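Local coordinates for putative metal resistance protein (Proteus mirabilis, PDB 6C29) that probably takes part in protein disulfide reduction in the periplasm, its tandem immunoglobulin-fold N-terminal domain, the part present here, priming the partner protein ScsC for disulfide isomerase activity, at residues D177-N182 / V231-Y236. Sequence-based numbering, arbitrary orientation.
Sequences DWHQPN and VTDDGY
Asn182 and Thr232 form an antiparallel hydrogen-bonded pair at the start of edge strand 182-186, and the loop leading into that strand is tied by Asp233 and Asp234 to the hairpin between strands 226-233 and 236-243. Asn182 N reaches Thr232 O at 3.1 Å, and Thr232 N returns a bond to Asn182 O at 3.0 Å. Pro181 offers no N-H; its CA instead lies 3.1 Å from Thr232 O in a CA-H...O contact.

Beyond this pair the Asp233 carboxylate takes over. CG, anti to the backbone N (chi1 -160°), is carried toward the loop, where both carboxylate oxygens accept consecutive amides. Asp233 OD2 receives His179 N through its syn lone pair at 2.8 Å, nearly straight at 170°, while OD1 accepts Gln180 N on its syn side, the donor lying 29° out of the carboxylate plane. Asp233 OD2 also sits at the edge of the indole, 3.4 Å from Trp178 CE3, and forms a salt bridge with Arg173, which may stabilise the negative charge of this buried group. The far corner of the indole meets the side chain of Val231, Trp178 CH2 to Val231 CG2 at 4.0 Å. On the exposed side, His179 ND1 donates in its ring plane to the syn lone pair of Asp234 OD2 at 2.6 Å; Arg173 pairs with this oxygen too, bracing both aspartates.

A water bridges Gln180 O, Asn182 ND2 and Thr232 OG1, joining the loop and strand beside the Asn182-Thr232 pair. Asp233 to Tyr236 make a type I' turn, characteristic of tight two-residue beta-hairpins; here the first residue of the turn, Asp233, binds two consecutive backbone N-H groups of the neighbouring loop within the second immunoglobulin-like unit of the tandem domain.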
loop_
_atom_site.group_PDB
_atom_site.type_symbol
_atom_site.label_atom_id
_atom_site.label_comp_id
_atom_site.label_asym_id
_atom_site.label_seq_id
_atom_site.Cartn_x
_atom_site.Cartn_y
_atom_site.Cartn_z
ATOM N N ASP A 177 1.047 -19.192 18.188
ATOM C CA ASP A 177 -0.168 -18.474 18.538
ATOM C C ASP A 177 -0.147 -17.048 18.050
ATOM O O ASP A 177 0.923 -16.469 17.877
ATOM C CB ASP A 177 -0.356 -18.419 20.046
ATOM C CG ASP A 177 -0.721 -19.767 20.658
ATOM O OD1 ASP A 177 -0.995 -20.721 19.891
ATOM O OD2 ASP A 177 -0.768 -19.833 21.914
ATOM N N TRP A 178 -1.333 -16.467 17.874
ATOM C CA TRP A 178 -1.427 -15.045 17.575
ATOM C C TRP A 178 -1.042 -14.215 18.789
ATOM O O TRP A 178 -1.418 -14.569 19.912
ATOM C CB TRP A 178 -2.831 -14.707 17.115
ATOM C CG TRP A 178 -3.222 -15.338 15.834
ATOM C CD1 TRP A 178 -4.043 -16.431 15.676
ATOM C CD2 TRP A 178 -2.850 -14.931 14.522
ATOM N NE1 TRP A 178 -4.209 -16.708 14.360
ATOM C CE2 TRP A 178 -3.479 -15.809 13.621
ATOM C CE3 TRP A 178 -2.042 -13.909 14.015
ATOM C CZ2 TRP A 178 -3.326 -15.700 12.251
ATOM C CZ3 TRP A 178 -1.890 -13.800 12.660
ATOM C CH2 TRP A 178 -2.515 -14.684 11.786
ATOM N N HIS A 179 -0.320 -13.109 18.571
ATOM C CA HIS A 179 0.122 -12.248 19.646
ATOM C C HIS A 179 -0.495 -10.857 19.596
ATOM O O HIS A 179 -1.244 -10.473 20.489
ATOM C CB HIS A 179 1.661 -12.177 19.620
ATOM C CG HIS A 179 2.295 -13.515 19.815
ATOM N ND1 HIS A 179 3.133 -14.094 18.883
ATOM C CD2 HIS A 179 2.155 -14.429 20.805
ATOM C CE1 HIS A 179 3.512 -15.286 19.314
ATOM N NE2 HIS A 179 2.939 -15.511 20.485
ATOM N N GLN A 180 -0.178 -10.095 18.559
ATOM C CA GLN A 180 -0.741 -8.773 18.366
ATOM C C GLN A 180 -1.065 -8.549 16.910
ATOM O O GLN A 180 -0.436 -7.718 16.264
ATOM C CB GLN A 180 0.238 -7.680 18.851
ATOM C CG GLN A 180 0.516 -7.704 20.346
ATOM C CD GLN A 180 1.361 -6.536 20.791
ATOM O OE1 GLN A 180 2.351 -6.714 21.493
ATOM N NE2 GLN A 180 0.954 -5.327 20.403
ATOM N N PRO A 181 -2.031 -9.273 16.373
ATOM C CA PRO A 181 -2.319 -9.165 14.951
ATOM C C PRO A 181 -3.000 -7.897 14.546
ATOM O O PRO A 181 -3.708 -7.260 15.326
ATOM C CB PRO A 181 -3.227 -10.356 14.698
ATOM C CG PRO A 181 -3.886 -10.607 16.013
ATOM C CD PRO A 181 -2.828 -10.315 17.037
ATOM N N ASN A 182 -2.774 -7.533 13.292
ATOM C CA ASN A 182 -3.526 -6.481 12.640
ATOM C C ASN A 182 -3.932 -6.995 11.284
ATOM O O ASN A 182 -3.289 -7.895 10.732
ATOM C CB ASN A 182 -2.712 -5.187 12.493
ATOM C CG ASN A 182 -2.596 -4.452 13.782
ATOM O OD1 ASN A 182 -3.553 -3.841 14.240
ATOM N ND2 ASN A 182 -1.427 -4.524 14.390
ATOM N N VAL A 231 -2.348 -9.312 6.670
ATOM C CA VAL A 231 -2.371 -9.601 8.083
ATOM C C VAL A 231 -0.939 -9.596 8.584
ATOM O O VAL A 231 -0.032 -10.078 7.898
ATOM C CB VAL A 231 -3.083 -10.952 8.359
ATOM C CG1 VAL A 231 -2.478 -12.116 7.547
ATOM C CG2 VAL A 231 -3.072 -11.283 9.833
ATOM N N THR A 232 -0.731 -8.991 9.750
ATOM C CA THR A 232 0.583 -8.874 10.346
ATOM C C THR A 232 0.567 -9.420 11.755
ATOM O O THR A 232 -0.461 -9.363 12.432
ATOM C CB THR A 232 1.065 -7.426 10.377
ATOM O OG1 THR A 232 0.255 -6.660 11.273
ATOM C CG2 THR A 232 1.028 -6.799 8.971
ATOM N N ASP A 233 1.707 -9.930 12.201
ATOM C CA ASP A 233 1.945 -10.286 13.596
ATOM C C ASP A 233 3.454 -10.530 13.731
ATOM O O ASP A 233 4.075 -11.030 12.798
ATOM C CB ASP A 233 1.141 -11.511 14.018
ATOM C CG ASP A 233 0.992 -11.618 15.508
ATOM O OD1 ASP A 233 1.289 -10.655 16.237
ATOM O OD2 ASP A 233 0.537 -12.681 15.941
ATOM N N ASP A 234 4.012 -10.169 14.886
ATOM C CA ASP A 234 5.411 -10.472 15.218
ATOM C C ASP A 234 6.371 -9.984 14.142
ATOM O O ASP A 234 7.363 -10.644 13.836
ATOM C CB ASP A 234 5.565 -11.970 15.439
ATOM C CG ASP A 234 4.789 -12.450 16.665
ATOM O OD1 ASP A 234 4.758 -11.718 17.672
ATOM O OD2 ASP A 234 4.141 -13.509 16.585
ATOM N N GLY A 235 6.060 -8.846 13.539
ATOM C CA GLY A 235 6.951 -8.277 12.539
ATOM C C GLY A 235 6.912 -8.936 11.161
ATOM O O GLY A 235 7.710 -8.585 10.275
ATOM N N TYR A 236 6.004 -9.889 10.985
ATOM C CA TYR A 236 5.771 -10.533 9.707
ATOM C C TYR A 236 4.533 -9.988 9.074
ATOM O O TYR A 236 3.581 -9.691 9.769
ATOM C CB TYR A 236 5.621 -12.041 9.890
ATOM C CG TYR A 236 5.856 -12.888 8.658
ATOM C CD1 TYR A 236 4.846 -13.105 7.713
ATOM C CD2 TYR A 236 7.088 -13.494 8.451
ATOM C CE1 TYR A 236 5.074 -13.922 6.554
ATOM C CE2 TYR A 236 7.325 -14.297 7.336
ATOM C CZ TYR A 236 6.321 -14.508 6.398
ATOM O OH TYR A 236 6.591 -15.317 5.314
HETATM O O HOH W 1 0.783 -6.722 13.896
#